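Local coordinates for p-47 protein (Clostridium botulinum, PDB 6EKT) that may form part of a progenitor toxin complex that protects botulinum neurotoxin in the host gut, and has a fold resembling tubular lipid-binding proteins, at residues Trp27-Cys33 against Leu209-Val215; Tyr175-Asn181 against Asn409-Asn415; Ala296-Tyr300 against Val324-Gly328; Ala331-Asp335 against Leu380-Thr384. All coordinates share one frame; numbering follows the deposited sequence.

Contact 1 of 4, residues Trp27-Cys33 against Leu209-Val215; sequences WDIVYGC and LFILSVV
A classic beta bulge opens the antiparallel pairing of strand 29-33 with strand 209-214: D28 and I29 both send their backbone N-H to S213 O, at 2.9 Å from D28 N and 3.2 Å from I29 N. With OG between its own backbone N and carbonyl carbon (chi1 73°), the S213 hydroxyl reaches back to I29 O at 2.8 Å, so that this oxygen is gripped by both S213 N and S213 OG. A water then joins S213 OG to Y31 OH, approaching the phenol ring in its plane. The side chain of D28, itself in the bulge, takes the V215 N-H on the anti lone pair of OD2, at 2.8 Å, while D28 OD1 is engaged in a salt bridge with R218. W27 lies across L212 at about a right angle: L212 CB sits 3.6 Å above the indole plane, and L212 CD2 makes a CH-pi contact over the five-membered ring, 3.8 Å from its centroid. W27 NE1 itself donates to S224 O. Regular antiparallel pairing runs on from I29 to C33, with Y31 and C33 bonded both ways to I211 and L209. The arrangement is a classic bulge at the start of an inner strand of a six-stranded antiparallel sheet.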
# COMPACT_ATOMS: atom_id res chain seq x y z
N TRP A 27 9.82 2.42 -1.07
CA TRP A 27 8.84 3.00 -0.12
C TRP A 27 8.24 1.91 0.78
O TRP A 27 8.38 0.72 0.48
CB TRP A 27 7.75 3.77 -0.87
CG TRP A 27 8.31 4.94 -1.62
CD1 TRP A 27 8.90 4.92 -2.85
CD2 TRP A 27 8.40 6.29 -1.15
NE1 TRP A 27 9.32 6.20 -3.20
CE2 TRP A 27 9.03 7.05 -2.17
CE3 TRP A 27 7.98 6.94 0.03
CZ2 TRP A 27 9.27 8.44 -2.04
CZ3 TRP A 27 8.21 8.30 0.16
CH2 TRP A 27 8.84 9.05 -0.87
N ASP A 28 7.60 2.31 1.89
CA ASP A 28 6.99 1.33 2.82
C ASP A 28 5.56 0.94 2.52
O ASP A 28 5.23 -0.25 2.50
CB ASP A 28 7.09 1.81 4.29
CG ASP A 28 8.51 1.99 4.75
OD1 ASP A 28 9.42 1.26 4.27
OD2 ASP A 28 8.73 2.90 5.54
N ILE A 29 4.69 1.93 2.31
CA ILE A 29 3.28 1.67 2.00
C ILE A 29 2.88 2.65 0.94
O ILE A 29 3.17 3.85 1.07
CB ILE A 29 2.30 1.81 3.21
CG1 ILE A 29 2.84 1.03 4.43
CG2 ILE A 29 0.90 1.33 2.82
CD1 ILE A 29 2.00 1.19 5.71
N VAL A 30 2.25 2.14 -0.11
CA VAL A 30 1.83 2.96 -1.26
C VAL A 30 0.32 2.85 -1.35
O VAL A 30 -0.22 1.73 -1.26
CB VAL A 30 2.52 2.50 -2.57
CG1 VAL A 30 2.04 3.33 -3.75
CG2 VAL A 30 4.02 2.63 -2.45
N TYR A 31 -0.36 4.00 -1.51
CA TYR A 31 -1.81 4.05 -1.59
C TYR A 31 -2.23 4.59 -2.94
O TYR A 31 -1.65 5.57 -3.40
CB TYR A 31 -2.36 4.98 -0.51
CG TYR A 31 -1.89 4.64 0.90
CD1 TYR A 31 -0.66 5.10 1.38
CD2 TYR A 31 -2.71 3.88 1.76
CE1 TYR A 31 -0.24 4.81 2.67
CE2 TYR A 31 -2.29 3.57 3.07
CZ TYR A 31 -1.07 4.05 3.52
OH TYR A 31 -0.64 3.76 4.77
N GLY A 32 -3.23 3.97 -3.57
CA GLY A 32 -3.72 4.47 -4.87
C GLY A 32 -5.22 4.57 -5.04
O GLY A 32 -5.98 3.79 -4.45
N CYS A 33 -5.65 5.55 -5.84
CA CYS A 33 -7.07 5.71 -6.21
C CYS A 33 -7.19 6.09 -7.67
O CYS A 33 -6.39 6.88 -8.19
CB CYS A 33 -7.77 6.75 -5.34
SG CYS A 33 -9.57 6.89 -5.60
N LEU A 209 -3.99 8.21 -8.99
CA LEU A 209 -3.39 9.10 -7.99
C LEU A 209 -2.78 8.20 -6.94
O LEU A 209 -3.45 7.26 -6.44
CB LEU A 209 -4.42 10.02 -7.33
CG LEU A 209 -4.95 11.25 -8.11
CD1 LEU A 209 -5.93 10.82 -9.17
CD2 LEU A 209 -5.64 12.24 -7.17
N PHE A 210 -1.51 8.46 -6.60
CA PHE A 210 -0.79 7.65 -5.61
C PHE A 210 -0.24 8.51 -4.50
O PHE A 210 0.16 9.65 -4.74
CB PHE A 210 0.37 6.89 -6.27
CG PHE A 210 -0.06 5.66 -7.03
CD1 PHE A 210 -0.51 4.53 -6.35
CD2 PHE A 210 0.03 5.62 -8.43
CE1 PHE A 210 -0.91 3.39 -7.05
CE2 PHE A 210 -0.35 4.48 -9.14
CZ PHE A 210 -0.82 3.36 -8.46
N ILE A 211 -0.22 7.96 -3.29
CA ILE A 211 0.53 8.54 -2.17
C ILE A 211 1.56 7.49 -1.78
O ILE A 211 1.21 6.34 -1.51
CB ILE A 211 -0.39 8.91 -0.96
CG1 ILE A 211 -1.32 10.08 -1.32
CG2 ILE A 211 0.43 9.25 0.30
CD1 ILE A 211 -2.52 10.26 -0.39
N LEU A 212 2.83 7.90 -1.78
CA LEU A 212 3.95 7.05 -1.40
C LEU A 212 4.35 7.42 0.02
O LEU A 212 4.49 8.61 0.31
CB LEU A 212 5.14 7.30 -2.35
CG LEU A 212 5.13 6.72 -3.77
CD1 LEU A 212 3.83 6.85 -4.53
CD2 LEU A 212 6.28 7.28 -4.60
N SER A 213 4.53 6.43 0.91
CA SER A 213 4.86 6.75 2.31
C SER A 213 6.02 5.93 2.85
O SER A 213 6.23 4.78 2.44
CB SER A 213 3.65 6.56 3.26
OG SER A 213 3.33 5.19 3.49
N VAL A 214 6.74 6.53 3.80
CA VAL A 214 7.65 5.79 4.68
C VAL A 214 7.16 5.94 6.13
O VAL A 214 6.65 7.00 6.50
CB VAL A 214 9.10 6.27 4.47
CG1 VAL A 214 10.01 5.82 5.58
CG2 VAL A 214 9.63 5.70 3.16
N VAL A 215 7.32 4.88 6.93
CA VAL A 215 6.84 4.82 8.32
C VAL A 215 7.94 5.06 9.38
O VAL A 215 7.69 4.90 10.59
CB VAL A 215 6.10 3.48 8.60
CG1 VAL A 215 4.84 3.34 7.74
CG2 VAL A 215 7.02 2.28 8.42
O HOH W 1 1.59 4.98 5.71

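Contact 2 of 4, residues Tyr175-Asn181 against Asn409-Asn415; sequences YIFASLN and NTIKWNN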
# COMPACT_ATOMS: atom_id res chain seq x y z
N TYR A 175 -11.23 21.30 -2.06
CA TYR A 175 -11.49 19.89 -2.29
C TYR A 175 -10.39 19.02 -1.65
O TYR A 175 -9.19 19.29 -1.84
CB TYR A 175 -11.69 19.55 -3.78
CG TYR A 175 -11.97 18.09 -3.98
CD1 TYR A 175 -13.25 17.57 -3.80
CD2 TYR A 175 -10.93 17.20 -4.31
CE1 TYR A 175 -13.51 16.22 -3.96
CE2 TYR A 175 -11.17 15.84 -4.47
CZ TYR A 175 -12.46 15.36 -4.29
OH TYR A 175 -12.69 14.01 -4.44
N ILE A 176 -10.81 18.02 -0.87
CA ILE A 176 -9.88 17.11 -0.18
C ILE A 176 -9.72 15.88 -1.07
O ILE A 176 -10.66 15.08 -1.19
CB ILE A 176 -10.39 16.66 1.22
CG1 ILE A 176 -10.77 17.86 2.13
CG2 ILE A 176 -9.42 15.70 1.89
CD1 ILE A 176 -9.70 18.93 2.30
N PHE A 177 -8.56 15.75 -1.70
CA PHE A 177 -8.25 14.55 -2.48
C PHE A 177 -8.11 13.31 -1.60
O PHE A 177 -8.57 12.24 -1.97
CB PHE A 177 -7.02 14.75 -3.37
CG PHE A 177 -7.28 15.71 -4.51
CD1 PHE A 177 -7.90 15.26 -5.67
CD2 PHE A 177 -6.93 17.05 -4.40
CE1 PHE A 177 -8.18 16.15 -6.73
CE2 PHE A 177 -7.21 17.94 -5.43
CZ PHE A 177 -7.83 17.49 -6.60
N ALA A 178 -7.47 13.49 -0.45
CA ALA A 178 -7.26 12.42 0.52
C ALA A 178 -7.02 13.06 1.87
O ALA A 178 -6.43 14.15 1.96
CB ALA A 178 -6.07 11.53 0.13
N SER A 179 -7.53 12.41 2.91
CA SER A 179 -7.12 12.76 4.25
C SER A 179 -6.09 11.72 4.69
O SER A 179 -6.19 10.54 4.33
CB SER A 179 -8.33 12.77 5.17
OG SER A 179 -7.93 12.66 6.52
N LEU A 180 -5.08 12.18 5.43
CA LEU A 180 -4.00 11.34 5.91
C LEU A 180 -3.98 11.38 7.43
O LEU A 180 -3.92 12.46 8.02
CB LEU A 180 -2.65 11.84 5.34
CG LEU A 180 -1.32 11.16 5.73
CD1 LEU A 180 -0.28 11.30 4.62
CD2 LEU A 180 -0.76 11.64 7.07
N ASN A 181 -4.03 10.20 8.06
CA ASN A 181 -3.95 10.10 9.52
C ASN A 181 -2.51 9.89 9.98
O ASN A 181 -1.91 8.88 9.66
CB ASN A 181 -4.83 8.93 10.03
CG ASN A 181 -6.31 9.19 9.84
OD1 ASN A 181 -6.82 10.24 10.22
ND2 ASN A 181 -7.02 8.23 9.26
N ASN A 409 -7.40 2.80 7.32
CA ASN A 409 -6.64 3.29 8.48
C ASN A 409 -5.91 4.64 8.31
O ASN A 409 -5.93 5.49 9.22
CB ASN A 409 -5.61 2.24 8.90
CG ASN A 409 -4.97 2.57 10.22
OD1 ASN A 409 -5.60 2.46 11.28
ND2 ASN A 409 -3.72 3.02 10.16
N THR A 410 -5.23 4.81 7.18
CA THR A 410 -4.25 5.87 7.00
C THR A 410 -4.68 6.87 5.94
O THR A 410 -4.74 8.06 6.22
CB THR A 410 -2.84 5.28 6.72
OG1 THR A 410 -2.46 4.47 7.83
CG2 THR A 410 -1.78 6.39 6.51
N ILE A 411 -5.01 6.39 4.74
CA ILE A 411 -5.43 7.26 3.65
C ILE A 411 -6.89 6.99 3.37
O ILE A 411 -7.26 5.86 3.05
CB ILE A 411 -4.58 7.05 2.37
CG1 ILE A 411 -3.10 7.37 2.64
CG2 ILE A 411 -5.14 7.83 1.15
CD1 ILE A 411 -2.79 8.76 3.16
N LYS A 412 -7.70 8.03 3.51
CA LYS A 412 -9.07 7.99 3.05
C LYS A 412 -9.21 8.93 1.86
O LYS A 412 -9.13 10.15 2.01
CB LYS A 412 -10.03 8.37 4.18
CG LYS A 412 -10.03 7.36 5.33
CD LYS A 412 -11.23 7.52 6.25
CE LYS A 412 -11.18 8.77 7.13
NZ LYS A 412 -9.95 8.76 7.98
N TRP A 413 -9.40 8.34 0.69
CA TRP A 413 -9.56 9.10 -0.55
C TRP A 413 -10.89 9.84 -0.54
O TRP A 413 -11.94 9.22 -0.33
CB TRP A 413 -9.44 8.18 -1.74
CG TRP A 413 -8.03 7.61 -1.89
CD1 TRP A 413 -7.59 6.38 -1.50
CD2 TRP A 413 -6.90 8.28 -2.45
NE1 TRP A 413 -6.25 6.23 -1.80
CE2 TRP A 413 -5.81 7.38 -2.40
CE3 TRP A 413 -6.72 9.55 -3.03
CZ2 TRP A 413 -4.53 7.71 -2.88
CZ3 TRP A 413 -5.44 9.88 -3.52
CH2 TRP A 413 -4.36 8.96 -3.44
N ASN A 414 -10.83 11.16 -0.72
CA ASN A 414 -11.95 12.11 -0.49
C ASN A 414 -12.54 12.02 0.93
O ASN A 414 -13.72 12.29 1.14
CB ASN A 414 -13.03 12.05 -1.59
CG ASN A 414 -14.08 13.19 -1.49
OD1 ASN A 414 -13.74 14.36 -1.31
ND2 ASN A 414 -15.35 12.83 -1.60
N ASN A 415 -11.69 11.65 1.89
CA ASN A 415 -12.09 11.44 3.30
C ASN A 415 -13.23 10.40 3.48
O ASN A 415 -13.92 10.38 4.52
CB ASN A 415 -12.40 12.78 4.01
CG ASN A 415 -12.32 12.66 5.53
OD1 ASN A 415 -11.34 12.15 6.08
ND2 ASN A 415 -13.37 13.11 6.20
O HOH W 2 -2.04 6.13 9.92
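N181 leaves strand 178-181 toward N409 at the start of segment 409-415, and its side chain follows one carbonyl, N409 O, from CB to tip. CB packs 3.7 Å from N409 O, CG stays close to the same oxygen, and at the tip ND2 donates to N409 O at 2.9 Å, approaching from above the carbonyl plane. This position comes from CG lying beside the backbone N (chi1 -68°), which lets the amide fold back next to the backbone bond from N181 N to T410 O. K412, bent at its last two torsions, brings NZ to 3.2 Å from N181 ND2; as both are donors, this is proximity without a bond. A water donates to N181 O and accepts from T410 OG1, which in turn accepts from N409 ND2, an amide nitrogen shared with S184. K412 O receives S179 N and N415 N from opposite faces of its plane, the second bond closing a type II turn. On the face carrying A178, L180, I411 and W413, A178 CB and I411 CG2 cover one face of the indole, and I411 CD1 touches L180 CB at 3.8 Å. The chemistry is thus divided: the N181 amide and a water, itself held by T410 OG1, satisfy N409 O and N181 O, while hydrocarbon packs against indole.

Contact 3 of 4, residues Ala296-Tyr300 against Val324-Gly328; sequences ALYYY and VRLTG
Strands 297-299 and 324-326 run roughly antiparallel, at 152°, but their axes come no closer than 8.1 Å, so side chains and waters rather than direct backbone bonds span the space between them. The direct polar link is T327 OG1 to Y298 O, a 2.6 Å hydrogen bond that lies in the plane of the carbonyl. T327 can make it because OG1 stands opposite its own carbonyl carbon (chi1 -59°), which also places OG1 near the rim of the Y300 ring. The Y299 side chain reaches across obliquely. Its ring turns an edge to the other strand, with R325 O and L326 CA near the ring plane; CE2 comes to 3.4 Å from T327 N and to 3.9 Å from L326 CD2. At the end of this ring, a water binds Y299 OH and donates to T327 O. Two further waters stand in for missing strand bonds. One donates to Y300 O and accepts from R325 N; the other accepts from Y300 N while donating to R325 O and, at 3.2 Å, to T327 OG1. V324 CG2 makes a loose apolar contact with Y299 CB, at 4.3 Å. The splayed strands belong to the hairpin of 297-311 and 315-326. Helix 374-394 covers their inner side, where V379 and V383 meet Y299, and V383 and S387 meet V324; strand 292-294 flanks the first strand, and strand 329-347 pairs with the second.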
# COMPACT_ATOMS: atom_id res chain seq x y z
N ALA A 296 1.92 -45.32 24.06
CA ALA A 296 1.49 -44.95 25.42
C ALA A 296 2.10 -43.65 25.98
O ALA A 296 1.68 -43.17 27.03
CB ALA A 296 1.69 -46.09 26.39
N LEU A 297 3.07 -43.07 25.28
CA LEU A 297 3.88 -41.98 25.85
C LEU A 297 3.80 -40.69 25.05
O LEU A 297 3.53 -40.70 23.84
CB LEU A 297 5.34 -42.41 26.02
CG LEU A 297 5.67 -43.59 26.95
CD1 LEU A 297 7.03 -44.18 26.60
CD2 LEU A 297 5.59 -43.23 28.44
N TYR A 298 4.08 -39.58 25.73
CA TYR A 298 4.20 -38.27 25.07
C TYR A 298 5.65 -37.91 24.83
O TYR A 298 6.51 -38.18 25.67
CB TYR A 298 3.58 -37.19 25.94
CG TYR A 298 2.08 -37.13 25.84
CD1 TYR A 298 1.46 -36.33 24.87
CD2 TYR A 298 1.27 -37.87 26.71
CE1 TYR A 298 0.07 -36.27 24.77
CE2 TYR A 298 -0.11 -37.81 26.62
CZ TYR A 298 -0.70 -37.03 25.65
OH TYR A 298 -2.08 -36.98 25.57
N TYR A 299 5.89 -37.27 23.69
CA TYR A 299 7.23 -36.88 23.24
C TYR A 299 7.24 -35.41 22.85
O TYR A 299 6.20 -34.85 22.49
CB TYR A 299 7.64 -37.74 22.03
CG TYR A 299 7.71 -39.19 22.40
CD1 TYR A 299 6.55 -40.00 22.31
CD2 TYR A 299 8.90 -39.76 22.85
CE1 TYR A 299 6.59 -41.34 22.69
CE2 TYR A 299 8.95 -41.10 23.23
CZ TYR A 299 7.80 -41.89 23.11
OH TYR A 299 7.87 -43.21 23.48
N TYR A 300 8.41 -34.78 22.95
CA TYR A 300 8.49 -33.33 22.95
C TYR A 300 9.56 -32.85 21.97
O TYR A 300 10.70 -32.59 22.37
CB TYR A 300 8.82 -32.86 24.36
CG TYR A 300 7.73 -33.24 25.35
CD1 TYR A 300 6.59 -32.43 25.49
CD2 TYR A 300 7.81 -34.43 26.09
CE1 TYR A 300 5.59 -32.79 26.39
CE2 TYR A 300 6.81 -34.80 26.98
CZ TYR A 300 5.69 -33.95 27.11
OH TYR A 300 4.70 -34.31 27.99
N VAL A 324 14.34 -34.83 18.51
CA VAL A 324 13.33 -35.34 19.44
C VAL A 324 13.96 -36.53 20.18
O VAL A 324 14.53 -37.43 19.55
CB VAL A 324 11.97 -35.70 18.75
CG1 VAL A 324 12.13 -36.78 17.67
CG2 VAL A 324 10.90 -36.07 19.78
N ARG A 325 13.87 -36.50 21.51
CA ARG A 325 14.48 -37.54 22.36
C ARG A 325 13.38 -38.47 22.86
O ARG A 325 12.23 -38.04 23.03
CB ARG A 325 15.22 -36.91 23.54
CG ARG A 325 16.15 -35.77 23.15
CD ARG A 325 16.96 -35.24 24.32
NE ARG A 325 18.11 -34.51 23.77
CZ ARG A 325 19.28 -35.09 23.44
NH1 ARG A 325 19.51 -36.40 23.65
NH2 ARG A 325 20.22 -34.34 22.91
N LEU A 326 13.73 -39.74 23.11
CA LEU A 326 12.74 -40.64 23.72
C LEU A 326 12.48 -40.33 25.19
O LEU A 326 13.40 -40.35 26.02
CB LEU A 326 13.10 -42.12 23.54
CG LEU A 326 13.27 -42.61 22.09
CD1 LEU A 326 13.38 -44.13 22.12
CD2 LEU A 326 12.10 -42.20 21.21
N THR A 327 11.22 -40.05 25.49
CA THR A 327 10.75 -39.89 26.88
C THR A 327 11.08 -41.15 27.68
O THR A 327 10.73 -42.28 27.29
CB THR A 327 9.25 -39.58 26.88
OG1 THR A 327 9.06 -38.38 26.13
CG2 THR A 327 8.69 -39.41 28.31
N GLY A 328 11.82 -40.94 28.78
CA GLY A 328 12.27 -42.02 29.66
C GLY A 328 13.54 -42.70 29.17
O GLY A 328 14.04 -43.61 29.81
O HOH W 3 10.21 -43.73 24.87
O HOH W 4 12.89 -34.08 22.91
O HOH W 5 10.61 -36.28 24.20

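Contact 4 of 4, residues Ala331-Asp335 against Leu380-Thr384; sequences AVYSD and LSSVT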
# COMPACT_ATOMS: atom_id res chain seq x y z
N ALA A 331 18.67 -40.65 25.97
CA ALA A 331 19.92 -40.92 25.24
C ALA A 331 19.64 -41.28 23.80
O ALA A 331 20.49 -41.07 22.91
CB ALA A 331 20.71 -42.04 25.92
N VAL A 332 18.46 -41.85 23.57
CA VAL A 332 18.05 -42.24 22.24
C VAL A 332 17.25 -41.10 21.62
O VAL A 332 16.24 -40.66 22.18
CB VAL A 332 17.23 -43.54 22.27
CG1 VAL A 332 16.72 -43.87 20.87
CG2 VAL A 332 18.10 -44.69 22.82
N TYR A 333 17.72 -40.61 20.46
CA TYR A 333 17.12 -39.41 19.85
C TYR A 333 17.38 -39.34 18.37
O TYR A 333 18.25 -40.05 17.84
CB TYR A 333 17.61 -38.13 20.54
CG TYR A 333 19.00 -37.67 20.13
CD1 TYR A 333 20.15 -38.24 20.70
CD2 TYR A 333 19.17 -36.65 19.19
CE1 TYR A 333 21.42 -37.82 20.34
CE2 TYR A 333 20.44 -36.21 18.81
CZ TYR A 333 21.54 -36.80 19.40
OH TYR A 333 22.78 -36.36 19.03
N SER A 334 16.61 -38.48 17.70
CA SER A 334 16.75 -38.24 16.27
C SER A 334 17.02 -36.77 16.02
O SER A 334 16.41 -35.93 16.67
CB SER A 334 15.45 -38.58 15.56
OG SER A 334 15.35 -39.97 15.39
N ASP A 335 17.93 -36.48 15.09
CA ASP A 335 17.95 -35.18 14.42
C ASP A 335 17.00 -35.22 13.24
O ASP A 335 16.88 -36.26 12.59
CB ASP A 335 19.35 -34.85 13.92
CG ASP A 335 20.37 -34.81 15.02
OD1 ASP A 335 20.22 -34.00 15.95
OD2 ASP A 335 21.32 -35.60 14.96
N LEU A 380 11.84 -45.15 18.23
CA LEU A 380 12.39 -43.92 17.65
C LEU A 380 11.87 -43.67 16.23
O LEU A 380 11.60 -42.52 15.86
CB LEU A 380 13.92 -43.95 17.67
CG LEU A 380 14.63 -42.65 17.29
CD1 LEU A 380 14.22 -41.48 18.19
CD2 LEU A 380 16.14 -42.91 17.32
N SER A 381 11.76 -44.74 15.44
CA SER A 381 11.24 -44.61 14.07
C SER A 381 9.86 -43.92 14.08
O SER A 381 9.62 -42.92 13.37
CB SER A 381 11.16 -46.01 13.44
OG SER A 381 10.56 -45.95 12.17
N SER A 382 8.98 -44.43 14.94
CA SER A 382 7.62 -43.87 15.06
C SER A 382 7.62 -42.44 15.59
O SER A 382 6.94 -41.56 15.04
CB SER A 382 6.73 -44.78 15.92
OG SER A 382 6.41 -45.96 15.17
N VAL A 383 8.40 -42.20 16.65
CA VAL A 383 8.45 -40.87 17.27
C VAL A 383 8.95 -39.83 16.26
O VAL A 383 8.40 -38.72 16.17
CB VAL A 383 9.30 -40.85 18.58
CG1 VAL A 383 9.51 -39.42 19.11
CG2 VAL A 383 8.60 -41.66 19.67
N THR A 384 9.96 -40.21 15.47
CA THR A 384 10.57 -39.29 14.49
C THR A 384 9.58 -38.96 13.38
O THR A 384 9.41 -37.78 13.04
CB THR A 384 11.87 -39.89 13.93
OG1 THR A 384 12.75 -40.19 15.02
CG2 THR A 384 12.57 -38.91 12.96
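S334 and L380 join a beta-sheet to helix 374-394, consistent with the sheet wrapped around a long helix described for this TULIP-like fold. Strand 333-335 crosses helix segment 380-384 at -45°, with the axes 8.8 Å apart at their closest approach. The tight part centres on S334 OG, which donates to T384 OG1 at 2.6 Å and also rests against the L380 side chain, 3.4 Å from CG. L380 extends toward the strand because CG is anti to its backbone N (chi1 -171°); its CD1 then lies beside S334 OG and its CD2 comes to 3.6 Å from Y333 O. Y365 and Y367 of strand 352-368 pack around T384, and Y367 also touches S334 and L380, completing a buried setting for the hydroxyl pair. Toward the corner that the chain turns at A331 and V332, the contact thins to one apolar touch, V332 CG1 to L380 CD2 at 3.7 Å, and V332 is partly exposed. Y333 starts away from the helix, and its ring stacks with H368 and makes a cation-pi contact with R325. The hydroxyl chain ends within the helix: T384 OG1 donates to L380 O at 2.7 Å, on the opposite face of that carbonyl from T384 N.

How the contacts relate
From the N terminus, strand 29-34 waits for strand 208-214 to close contact 1, but segment 175-181 has already passed between them in sequence. That segment finds its partner only at 409-415, so contacts 1 and 2 cross along the chain. They also touch in space: Y31 packs on T410 and I411, and C33 on W413, bringing two different sheets face to face. Within the long excursion that contact 2 spans, contact 3 closes the short loop from 296-300 to 324-328, joining two strands of a hairpin. Contact 4 closes the following loop, from 331-335 to 380-384, and seats the next strand on helix 374-394, all in the far end of the elongated molecule.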